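Nucleoside diphosphate kinase (Aquifex aeolicus, PDB 3ZTP) transfers the gamma-phosphate of ATP to nucleoside diphosphates by a ping-pong mechanism through a phosphohistidine intermediate, working as a homotetramer that an intersubunit disulfide stabilises. Local coordinates at the interface of chains A and B and the interface of chains A and C. Residues are numbered along the deposited sequence; one frame, centred on the assembly and turned at random. Chains: chain A/B/C, Nucleoside diphosphate kinase.

Contact 1: the interface of chains A and B. Residues chain A 38, 133-138, 140; chain B 133-140.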
loop_
_atom_site.group_PDB
_atom_site.type_symbol
_atom_site.label_atom_id
_atom_site.label_comp_id
_atom_site.label_asym_id
_atom_site.label_seq_id
_atom_site.Cartn_x
_atom_site.Cartn_y
_atom_site.Cartn_z
ATOM N N LYS A 38 1.723 -6.252 8.097
ATOM C CA LYS A 38 0.889 -6.618 6.970
ATOM C C LYS A 38 1.228 -7.982 6.439
ATOM O O LYS A 38 2.308 -8.510 6.648
ATOM C CB LYS A 38 0.994 -5.596 5.842
ATOM C CG LYS A 38 2.276 -5.716 5.031
ATOM C CD LYS A 38 2.458 -4.515 4.093
ATOM C CE LYS A 38 3.857 -4.455 3.523
ATOM N NZ LYS A 38 3.972 -3.236 2.665
ATOM N N CYS A 133 12.766 -1.024 5.441
ATOM C CA CYS A 133 12.465 -0.252 4.240
ATOM C C CYS A 133 12.080 -1.140 3.063
ATOM O O CYS A 133 11.333 -0.716 2.171
ATOM C CB CYS A 133 13.659 0.622 3.866
ATOM S SG CYS A 133 13.865 2.047 4.962
ATOM N N PHE A 134 12.579 -2.358 3.020
ATOM C CA PHE A 134 12.216 -3.213 1.913
ATOM C C PHE A 134 10.719 -3.518 1.930
ATOM O O PHE A 134 10.081 -3.623 0.875
ATOM C CB PHE A 134 13.007 -4.517 1.913
ATOM C CG PHE A 134 13.007 -5.194 0.583
ATOM C CD1 PHE A 134 11.990 -6.037 0.185
ATOM C CD2 PHE A 134 14.003 -4.896 -0.311
ATOM C CE1 PHE A 134 11.995 -6.611 -1.083
ATOM C CE2 PHE A 134 14.018 -5.474 -1.580
ATOM C CZ PHE A 134 13.001 -6.320 -1.962
ATOM N N ILE A 135 10.153 -3.686 3.119
ATOM C CA ILE A 135 8.779 -4.145 3.273
ATOM C C ILE A 135 7.790 -3.004 3.511
ATOM O O ILE A 135 6.672 -3.043 3.019
ATOM C CB ILE A 135 8.689 -5.144 4.462
ATOM C CG1 ILE A 135 9.647 -6.324 4.249
ATOM C CG2 ILE A 135 7.250 -5.624 4.680
ATOM C CD1 ILE A 135 9.441 -7.086 2.941
ATOM N N PHE A 136 8.215 -2.002 4.284
ATOM C CA PHE A 136 7.330 -0.939 4.757
ATOM C C PHE A 136 7.891 0.430 4.458
ATOM O O PHE A 136 9.034 0.710 4.814
ATOM C CB PHE A 136 7.163 -1.005 6.296
ATOM C CG PHE A 136 6.426 -2.216 6.798
ATOM C CD1 PHE A 136 5.070 -2.358 6.598
ATOM C CD2 PHE A 136 7.111 -3.200 7.463
ATOM C CE1 PHE A 136 4.401 -3.473 7.084
ATOM C CE2 PHE A 136 6.445 -4.302 7.991
ATOM C CZ PHE A 136 5.109 -4.445 7.778
ATOM N N SER A 137 7.067 1.309 3.907
ATOM C CA SER A 137 7.452 2.716 3.821
ATOM C C SER A 137 7.227 3.392 5.164
ATOM O O SER A 137 6.509 2.884 6.047
ATOM C CB SER A 137 6.609 3.445 2.792
ATOM O OG SER A 137 5.293 3.598 3.267
ATOM N N GLY A 138 7.782 4.571 5.326
ATOM C CA GLY A 138 7.486 5.411 6.460
ATOM C C GLY A 138 6.020 5.698 6.622
ATOM O O GLY A 138 5.529 5.851 7.746
ATOM N N GLU A 140 3.660 3.666 6.257
ATOM C CA GLU A 140 3.034 2.489 6.850
ATOM C C GLU A 140 3.376 2.261 8.307
ATOM O O GLU A 140 2.875 1.317 8.931
ATOM C CB GLU A 140 3.457 1.238 6.076
ATOM C CG GLU A 140 2.944 1.194 4.658
ATOM C CD GLU A 140 3.468 0.011 3.908
ATOM O OE1 GLU A 140 2.882 -1.080 4.025
ATOM O OE2 GLU A 140 4.462 0.137 3.170
ATOM N N CYS B 133 12.579 5.839 1.033
ATOM C CA CYS B 133 12.017 4.849 1.936
ATOM C C CYS B 133 10.878 5.410 2.755
ATOM O O CYS B 133 9.999 4.651 3.201
ATOM C CB CYS B 133 13.082 4.306 2.862
ATOM S SG CYS B 133 12.395 3.305 4.205
ATOM N N PHE B 134 10.836 6.722 2.944
ATOM C CA PHE B 134 9.711 7.268 3.682
ATOM C C PHE B 134 8.415 7.051 2.921
ATOM O O PHE B 134 7.350 6.852 3.520
ATOM C CB PHE B 134 9.904 8.750 4.032
ATOM C CG PHE B 134 9.015 9.170 5.161
ATOM C CD1 PHE B 134 9.441 8.987 6.452
ATOM C CD2 PHE B 134 7.741 9.620 4.939
ATOM C CE1 PHE B 134 8.607 9.266 7.508
ATOM C CE2 PHE B 134 6.900 9.902 5.983
ATOM C CZ PHE B 134 7.329 9.723 7.264
ATOM N N ILE B 135 8.474 7.164 1.592
ATOM C CA ILE B 135 7.267 7.120 0.799
ATOM C C ILE B 135 6.970 5.737 0.207
ATOM O O ILE B 135 5.812 5.347 0.085
ATOM C CB ILE B 135 7.330 8.167 -0.342
ATOM C CG1 ILE B 135 7.571 9.547 0.248
ATOM C CG2 ILE B 135 6.058 8.124 -1.177
ATOM C CD1 ILE B 135 6.534 9.991 1.173
ATOM N N PHE B 136 8.018 5.000 -0.177
ATOM C CA PHE B 136 7.890 3.756 -0.924
ATOM C C PHE B 136 8.695 2.642 -0.278
ATOM O O PHE B 136 9.893 2.805 -0.052
ATOM C CB PHE B 136 8.428 3.894 -2.362
ATOM C CG PHE B 136 7.661 4.850 -3.225
ATOM C CD1 PHE B 136 6.405 4.505 -3.700
ATOM C CD2 PHE B 136 8.183 6.084 -3.535
ATOM C CE1 PHE B 136 5.680 5.379 -4.522
ATOM C CE2 PHE B 136 7.464 6.977 -4.354
ATOM C CZ PHE B 136 6.226 6.626 -4.841
ATOM N N SER B 137 8.081 1.495 -0.045
ATOM C CA SER B 137 8.857 0.324 0.326
ATOM C C SER B 137 9.553 -0.277 -0.894
ATOM O O SER B 137 9.209 0.016 -2.060
ATOM C CB SER B 137 7.951 -0.739 0.923
ATOM O OG SER B 137 7.173 -1.334 -0.105
ATOM N N GLY B 138 10.521 -1.142 -0.659
ATOM C CA GLY B 138 11.118 -1.917 -1.733
ATOM C C GLY B 138 10.096 -2.711 -2.537
ATOM O O GLY B 138 10.276 -2.931 -3.739
ATOM N N LEU B 139 9.018 -3.143 -1.896
ATOM C CA LEU B 139 7.979 -3.898 -2.594
ATOM C C LEU B 139 7.268 -3.037 -3.629
ATOM O O LEU B 139 6.708 -3.581 -4.601
ATOM C CB LEU B 139 6.932 -4.425 -1.617
ATOM C CG LEU B 139 7.450 -5.463 -0.626
ATOM C CD1 LEU B 139 6.395 -5.819 0.405
ATOM C CD2 LEU B 139 7.913 -6.735 -1.311
ATOM N N GLU B 140 7.270 -1.716 -3.435
ATOM C CA GLU B 140 6.609 -0.761 -4.351
ATOM C C GLU B 140 7.467 -0.306 -5.524
ATOM O O GLU B 140 6.991 0.412 -6.434
ATOM C CB GLU B 140 6.149 0.495 -3.613
ATOM C CG GLU B 140 5.010 0.219 -2.671
ATOM C CD GLU B 140 4.655 1.435 -1.859
ATOM O OE1 GLU B 140 3.856 2.279 -2.330
ATOM O OE2 GLU B 140 5.204 1.591 -0.745
HETATM O O HOH W 1 3.807 2.548 1.279
HETATM O O HOH W 2 4.664 -1.054 0.821
HETATM O O HOH W 3 12.281 1.587 0.271
#
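The C-terminal ends of the two helices 125-135 meet across a local two-fold axis, each followed by a turn that leads into the 3-10 helix 138-140 and rests on the partner helix end. In this nucleoside diphosphate kinase the two chains are joined here by the intersubunit disulfide, A:Cys133 SG to B:Cys133 SG at 2.1 Å. The bridge breaks the symmetry: SG of A:Cys133 is anti to its carbonyl carbon (chi1 -74°), whereas SG of B:Cys133 is anti to its backbone N (chi1 169°). Beside it, the amide N of B:Gly138 donates to the helix-end carbonyl O of A:Cys133 at 3.0 Å, in the carbonyl plane on a lone pair, and A:Gly138 returns the bond to B:Cys133. CA of A:Gly138 sits over the centre of the B:Phe134 ring, 4.0 Å above its plane. B:Leu139 crosses A:Phe134 at about a right angle, CD2 lying 4.1 Å from ring atom CE1, while its CD1 runs alongside A:Ile135. Each turn is braced within its own chain: A:Ser137 N meets A:Glu140 OE2 from above the carboxylate plane at 2.9 Å, and A:Lys38 NZ bridges the carbonyl O of A:Ile135 and the syn lone pair of A:Glu140 OE1. The two Glu140 OE2 atoms approach to 4.2 Å. Waters 1 and 2 each touch both, which may ease the repulsion; the closeness of the two carboxylates could also raise the pKa of one of them.

Contact 2: the interface of chains A and C. Residues chain A 34-36, 142; chain C 39-41, 71.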
loop_
_atom_site.group_PDB
_atom_site.type_symbol
_atom_site.label_atom_id
_atom_site.label_comp_id
_atom_site.label_asym_id
_atom_site.label_seq_id
_atom_site.Cartn_x
_atom_site.Cartn_y
_atom_site.Cartn_z
ATOM N N ILE A 34 4.124 -2.996 18.209
ATOM C CA ILE A 34 4.018 -3.289 16.779
ATOM C C ILE A 34 3.767 -1.959 16.076
ATOM O O ILE A 34 2.740 -1.323 16.288
ATOM C CB ILE A 34 2.915 -4.299 16.448
ATOM C CG1 ILE A 34 3.213 -5.623 17.157
ATOM C CG2 ILE A 34 2.803 -4.488 14.959
ATOM C CD1 ILE A 34 2.097 -6.655 17.058
ATOM N N LYS A 35 4.739 -1.535 15.270
ATOM C CA LYS A 35 4.680 -0.252 14.554
ATOM C C LYS A 35 4.188 -0.377 13.118
ATOM O O LYS A 35 3.840 0.628 12.482
ATOM C CB LYS A 35 6.043 0.421 14.569
ATOM C CG LYS A 35 6.574 0.753 15.960
ATOM C CD LYS A 35 5.724 1.747 16.659
ATOM C CE LYS A 35 5.659 3.047 15.877
ATOM N NZ LYS A 35 4.875 4.099 16.601
ATOM N N ALA A 36 4.234 -1.579 12.565
ATOM C CA ALA A 36 3.713 -1.818 11.223
ATOM C C ALA A 36 3.441 -3.306 11.116
ATOM O O ALA A 36 4.085 -4.129 11.794
ATOM C CB ALA A 36 4.714 -1.373 10.144
ATOM N N VAL A 142 2.970 3.333 11.994
ATOM C CA VAL A 142 1.893 4.097 12.654
ATOM C C VAL A 142 1.835 3.784 14.141
ATOM O O VAL A 142 2.492 2.852 14.599
ATOM C CB VAL A 142 0.495 3.812 12.030
ATOM C CG1 VAL A 142 0.419 4.340 10.616
ATOM C CG2 VAL A 142 0.162 2.315 12.064
ATOM O OXT VAL A 142 1.162 4.483 14.916
ATOM N N MET C 39 -1.990 -3.219 9.579
ATOM C CA MET C 39 -2.109 -2.149 10.568
ATOM C C MET C 39 -2.106 -0.818 9.841
ATOM O O MET C 39 -1.272 -0.593 8.973
ATOM C CB MET C 39 -0.938 -2.220 11.544
ATOM C CG MET C 39 -0.955 -1.108 12.550
ATOM S SD MET C 39 0.347 -1.308 13.785
ATOM C CE MET C 39 -0.231 -2.716 14.622
ATOM N N PHE C 40 -3.035 0.065 10.186
ATOM C CA PHE C 40 -3.132 1.371 9.579
ATOM C C PHE C 40 -3.784 2.299 10.589
ATOM O O PHE C 40 -4.185 1.866 11.678
ATOM C CB PHE C 40 -3.928 1.311 8.256
ATOM C CG PHE C 40 -5.359 0.971 8.445
ATOM C CD1 PHE C 40 -5.748 -0.342 8.632
ATOM C CD2 PHE C 40 -6.336 1.978 8.500
ATOM C CE1 PHE C 40 -7.083 -0.668 8.868
ATOM C CE2 PHE C 40 -7.683 1.640 8.699
ATOM C CZ PHE C 40 -8.034 0.319 8.900
ATOM N N ARG C 41 -3.884 3.573 10.241
ATOM C CA ARG C 41 -4.548 4.550 11.094
ATOM C C ARG C 41 -5.592 5.289 10.272
ATOM O O ARG C 41 -5.263 5.950 9.275
ATOM C CB ARG C 41 -3.531 5.519 11.655
ATOM C CG ARG C 41 -4.177 6.682 12.386
ATOM C CD ARG C 41 -3.752 6.713 13.791
ATOM N NE ARG C 41 -4.384 7.794 14.541
ATOM C CZ ARG C 41 -3.805 8.377 15.570
ATOM N NH1 ARG C 41 -2.601 7.977 15.967
ATOM N NH2 ARG C 41 -4.444 9.335 16.217
ATOM N N PRO C 71 -3.731 3.484 16.026
ATOM C CA PRO C 71 -3.770 2.492 14.952
ATOM C C PRO C 71 -4.747 1.345 15.225
ATOM O O PRO C 71 -5.066 1.009 16.390
ATOM C CB PRO C 71 -2.341 1.960 14.882
ATOM C CG PRO C 71 -1.576 2.595 15.994
ATOM C CD PRO C 71 -2.413 3.627 16.662
HETATM O O HOH W 4 -0.483 6.536 14.387
#
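C:Met39 reaches out of its strand with CG anti to the backbone N (chi1 177°), runs extended to the sulfur and then bends at chi3 (-68°), which turns the methyl CE against A:Ile34. The two side chains cross obliquely, CE of C:Met39 lying 3.5 Å from the branch methyl CG2 of A:Ile34. The sulfur SD itself lies 3.5 Å from the carbonyl O of A:Ile34, a van der Waals contact with the strand backbone. On the other flank of the methionine, A:Val142 slides past it in the opposite direction. Its CG2, in the crowded position between backbone N and carbonyl carbon (chi1 -67° for CG1), touches CG of C:Met39 at 3.6 Å. The same methyl also meets CB of C:Pro71 at 3.8 Å, so it nestles into the corner formed by the thioether chain and the proline ring. CG of that ring approaches the terminal carboxylate oxygen OXT of A:Val142 at 3.5 Å. Polar contact between the chains runs through water 4, which lies 2.7 Å from OXT of A:Val142 and is also bonded to the guanidinium NH1 of C:Arg41; the opposite charges probably favour this link. In the fold, the C-terminal residue of one subunit thus lies across the end of strand 33-40 and the loop residue C:Pro71 just before strand 72-78 of its neighbour.

Contact 3: the interface of chains A and C. Residues chain A 20-22, 24-25, 28, 34, 37, 73; chain C 20-22, 24-25, 28, 34, 37, 73.
Apolar contacts form the core of this two-fold symmetric interface, where the helices 20-29 of chains A and C pack against each other and against the partner's sheet. A:Leu20, with CG anti to the backbone N (chi1 171°), reaches tip to tip toward C:Leu37, their CD2 methyls 4.0 Å apart. CD2 of A:Leu20 also meets CD1 of C:Ile34, the two side chains crossing at about a right angle. C:Ile28 crosses A:Leu20 in the same way, bringing its CD1 to 4.0 Å from CB of A:Leu20. Near the axis A:Leu24 and C:Leu24 cross obliquely, CD1 to CD1 at 3.9 Å. The helices come close at the glycines, CA of A:Gly21 lying 3.3 Å from the carbonyl O of C:Gly21.

Salt bridges flank this core. The chain of A:Lys22 is extended and bends at chi4 (72°), which lowers NZ onto the syn lone pair of C:Asp25 OD1 at 2.9 Å; C:Lys22 and A:Asp25 repeat the pair. The aliphatic part of the lysine lies against the same carboxylate.

Water adds further polar links. Water 5 is bonded to the amides A:Gly21 N and A:Lys22 N in the first turn of their helix, and lies 2.7 Å from C:Asp25 OD1. A:Lys22, and the N-terminus of helix 20-29 of chain A through this water, would probably favour a charged C:Asp25. Together these contacts clamp two subunits of the homotetramer into a pair.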
loop_
_atom_site.group_PDB
_atom_site.type_symbol
_atom_site.label_atom_id
_atom_site.label_comp_id
_atom_site.label_asym_id
_atom_site.label_seq_id
_atom_site.Cartn_x
_atom_site.Cartn_y
_atom_site.Cartn_z
ATOM N N LEU A 20 0.354 -17.701 13.514
ATOM C CA LEU A 20 0.581 -16.260 13.414
ATOM C C LEU A 20 0.157 -15.490 14.658
ATOM O O LEU A 20 0.866 -14.612 15.151
ATOM C CB LEU A 20 -0.199 -15.715 12.218
ATOM C CG LEU A 20 -0.231 -14.191 12.116
ATOM C CD1 LEU A 20 1.171 -13.630 11.870
ATOM C CD2 LEU A 20 -1.206 -13.747 10.998
ATOM N N GLY A 21 -1.051 -15.756 15.136
ATOM C CA GLY A 21 -1.552 -15.031 16.280
ATOM C C GLY A 21 -0.762 -15.298 17.550
ATOM O O GLY A 21 -0.480 -14.373 18.310
ATOM N N LYS A 22 -0.395 -16.550 17.776
ATOM C CA LYS A 22 0.405 -16.899 18.939
ATOM C C LYS A 22 1.770 -16.208 18.884
ATOM O O LYS A 22 2.289 -15.742 19.898
ATOM C CB LYS A 22 0.597 -18.410 19.031
ATOM C CG LYS A 22 -0.694 -19.168 19.297
ATOM C CD LYS A 22 -0.407 -20.646 19.520
ATOM C CE LYS A 22 -1.680 -21.464 19.837
ATOM N NZ LYS A 22 -2.538 -21.628 18.640
ATOM N N LEU A 24 2.519 -13.281 17.254
ATOM C CA LEU A 24 2.327 -11.869 17.539
ATOM C C LEU A 24 2.061 -11.639 19.018
ATOM O O LEU A 24 2.609 -10.703 19.613
ATOM C CB LEU A 24 1.210 -11.266 16.687
ATOM C CG LEU A 24 1.505 -11.240 15.196
ATOM C CD1 LEU A 24 0.307 -10.687 14.449
ATOM C CD2 LEU A 24 2.762 -10.399 14.871
ATOM N N ASP A 25 1.226 -12.485 19.629
ATOM C CA ASP A 25 0.916 -12.374 21.047
ATOM C C ASP A 25 2.203 -12.396 21.869
ATOM O O ASP A 25 2.389 -11.607 22.800
ATOM C CB ASP A 25 -0.021 -13.508 21.493
ATOM C CG ASP A 25 -0.436 -13.378 22.932
ATOM O OD1 ASP A 25 -0.832 -12.301 23.364
ATOM O OD2 ASP A 25 -0.331 -14.384 23.666
ATOM N N ILE A 28 4.025 -9.067 21.709
ATOM C CA ILE A 28 3.261 -8.076 22.475
ATOM C C ILE A 28 3.515 -8.274 23.975
ATOM O O ILE A 28 3.808 -7.308 24.707
ATOM C CB ILE A 28 1.763 -8.169 22.132
ATOM C CG1 ILE A 28 1.540 -7.713 20.683
ATOM C CG2 ILE A 28 0.946 -7.325 23.105
ATOM C CD1 ILE A 28 0.196 -8.167 20.121
ATOM N N ILE A 34 4.124 -2.996 18.209
ATOM C CA ILE A 34 4.018 -3.289 16.779
ATOM C C ILE A 34 3.767 -1.959 16.076
ATOM O O ILE A 34 2.740 -1.323 16.288
ATOM C CB ILE A 34 2.915 -4.299 16.448
ATOM C CG1 ILE A 34 3.213 -5.623 17.157
ATOM C CG2 ILE A 34 2.803 -4.488 14.959
ATOM C CD1 ILE A 34 2.097 -6.655 17.058
ATOM N N LEU A 37 2.485 -3.667 10.286
ATOM C CA LEU A 37 2.066 -5.057 10.151
ATOM C C LEU A 37 1.367 -5.232 8.852
ATOM O O LEU A 37 0.470 -4.455 8.536
ATOM C CB LEU A 37 1.102 -5.418 11.309
ATOM C CG LEU A 37 0.578 -6.847 11.343
ATOM C CD1 LEU A 37 1.610 -7.802 11.757
ATOM C CD2 LEU A 37 -0.603 -6.928 12.295
ATOM N N VAL A 73 3.672 -12.747 6.786
ATOM C CA VAL A 73 3.300 -11.547 7.527
ATOM C C VAL A 73 4.539 -10.942 8.120
ATOM O O VAL A 73 5.304 -11.598 8.831
ATOM C CB VAL A 73 2.293 -11.857 8.645
ATOM C CG1 VAL A 73 2.120 -10.654 9.566
ATOM C CG2 VAL A 73 0.948 -12.275 8.028
ATOM N N LEU C 20 -4.221 -8.188 20.279
ATOM C CA LEU C 20 -4.271 -8.451 18.841
ATOM C C LEU C 20 -3.948 -9.894 18.476
ATOM O O LEU C 20 -4.619 -10.523 17.657
ATOM C CB LEU C 20 -3.274 -7.537 18.132
ATOM C CG LEU C 20 -3.061 -7.848 16.651
ATOM C CD1 LEU C 20 -4.343 -7.608 15.852
ATOM C CD2 LEU C 20 -1.893 -7.003 16.087
ATOM N N GLY C 21 -2.857 -10.413 19.023
ATOM C CA GLY C 21 -2.448 -11.757 18.686
ATOM C C GLY C 21 -3.436 -12.815 19.146
ATOM O O GLY C 21 -3.721 -13.759 18.410
ATOM N N LYS C 22 -3.967 -12.658 20.349
ATOM C CA LYS C 22 -4.959 -13.591 20.860
ATOM C C LYS C 22 -6.217 -13.573 19.989
ATOM O O LYS C 22 -6.823 -14.612 19.722
ATOM C CB LYS C 22 -5.326 -13.255 22.302
ATOM C CG LYS C 22 -4.178 -13.450 23.279
ATOM C CD LYS C 22 -4.653 -13.238 24.709
ATOM C CE LYS C 22 -3.537 -13.463 25.754
ATOM N NZ LYS C 22 -2.540 -12.368 25.734
ATOM N N LEU C 24 -6.400 -12.710 16.671
ATOM C CA LEU C 24 -6.098 -13.380 15.418
ATOM C C LEU C 24 -6.023 -14.887 15.605
ATOM O O LEU C 24 -6.545 -15.645 14.780
ATOM C CB LEU C 24 -4.811 -12.847 14.787
ATOM C CG LEU C 24 -4.886 -11.393 14.347
ATOM C CD1 LEU C 24 -3.539 -10.957 13.802
ATOM C CD2 LEU C 24 -5.983 -11.169 13.281
ATOM N N ASP C 25 -5.382 -15.338 16.688
ATOM C CA ASP C 25 -5.267 -16.759 16.980
ATOM C C ASP C 25 -6.653 -17.399 17.022
ATOM O O ASP C 25 -6.882 -18.481 16.474
ATOM C CB ASP C 25 -4.533 -16.987 18.312
ATOM C CG ASP C 25 -4.317 -18.445 18.606
ATOM O OD1 ASP C 25 -3.871 -19.189 17.739
ATOM O OD2 ASP C 25 -4.636 -18.868 19.738
ATOM N N ILE C 28 -8.057 -17.933 13.534
ATOM C CA ILE C 28 -7.307 -19.014 12.886
ATOM C C ILE C 28 -7.793 -20.370 13.414
ATOM O O ILE C 28 -8.080 -21.296 12.630
ATOM C CB ILE C 28 -5.795 -18.825 13.103
ATOM C CG1 ILE C 28 -5.317 -17.583 12.336
ATOM C CG2 ILE C 28 -5.037 -20.071 12.655
ATOM C CD1 ILE C 28 -3.965 -17.072 12.823
ATOM N N ILE C 34 -6.989 -16.188 6.831
ATOM C CA ILE C 34 -6.713 -14.751 6.769
ATOM C C ILE C 34 -6.219 -14.460 5.356
ATOM O O ILE C 34 -5.169 -14.946 4.946
ATOM C CB ILE C 34 -5.691 -14.286 7.812
ATOM C CG1 ILE C 34 -6.230 -14.581 9.214
ATOM C CG2 ILE C 34 -5.388 -12.823 7.637
ATOM C CD1 ILE C 34 -5.232 -14.333 10.337
ATOM N N LEU C 37 -4.317 -8.602 5.727
ATOM C CA LEU C 37 -4.038 -8.148 7.085
ATOM C C LEU C 37 -3.184 -6.934 7.027
ATOM O O LEU C 37 -2.171 -6.936 6.333
ATOM C CB LEU C 37 -3.295 -9.266 7.858
ATOM C CG LEU C 37 -2.941 -8.976 9.310
ATOM C CD1 LEU C 37 -4.120 -9.004 10.180
ATOM C CD2 LEU C 37 -1.924 -9.995 9.794
ATOM N N VAL C 73 -5.980 -2.701 13.378
ATOM C CA VAL C 73 -5.587 -3.771 12.468
ATOM C C VAL C 73 -6.825 -4.364 11.859
ATOM O O VAL C 73 -7.751 -4.786 12.556
ATOM C CB VAL C 73 -4.791 -4.869 13.188
ATOM C CG1 VAL C 73 -4.621 -6.091 12.291
ATOM C CG2 VAL C 73 -3.426 -4.315 13.626
HETATM O O HOH W 5 -2.059 -18.257 15.945
HETATM O O HOH W 6 -2.255 -10.632 21.764
#

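Chain A uses different surfaces for its two neighbours: contact 1 joins it to chain B, contacts 2 and 3 to chain C. The C-alpha centres of contacts 2 and 3 are about 13 Å apart, and they share A:Ile34, so both belong to one continuous interface. Contact 1 lies about 13 Å from contact 2 and about 21 Å from contact 3. Strand 33-40 supplies residues to all three, tying the disulfide-linked pair to the helix-packed pair and helping to build the tetramer. Their centres are about 14 to 18 Å from the catalytic A:His120, which suggests that the contacts serve assembly rather than taking part in the chemistry directly.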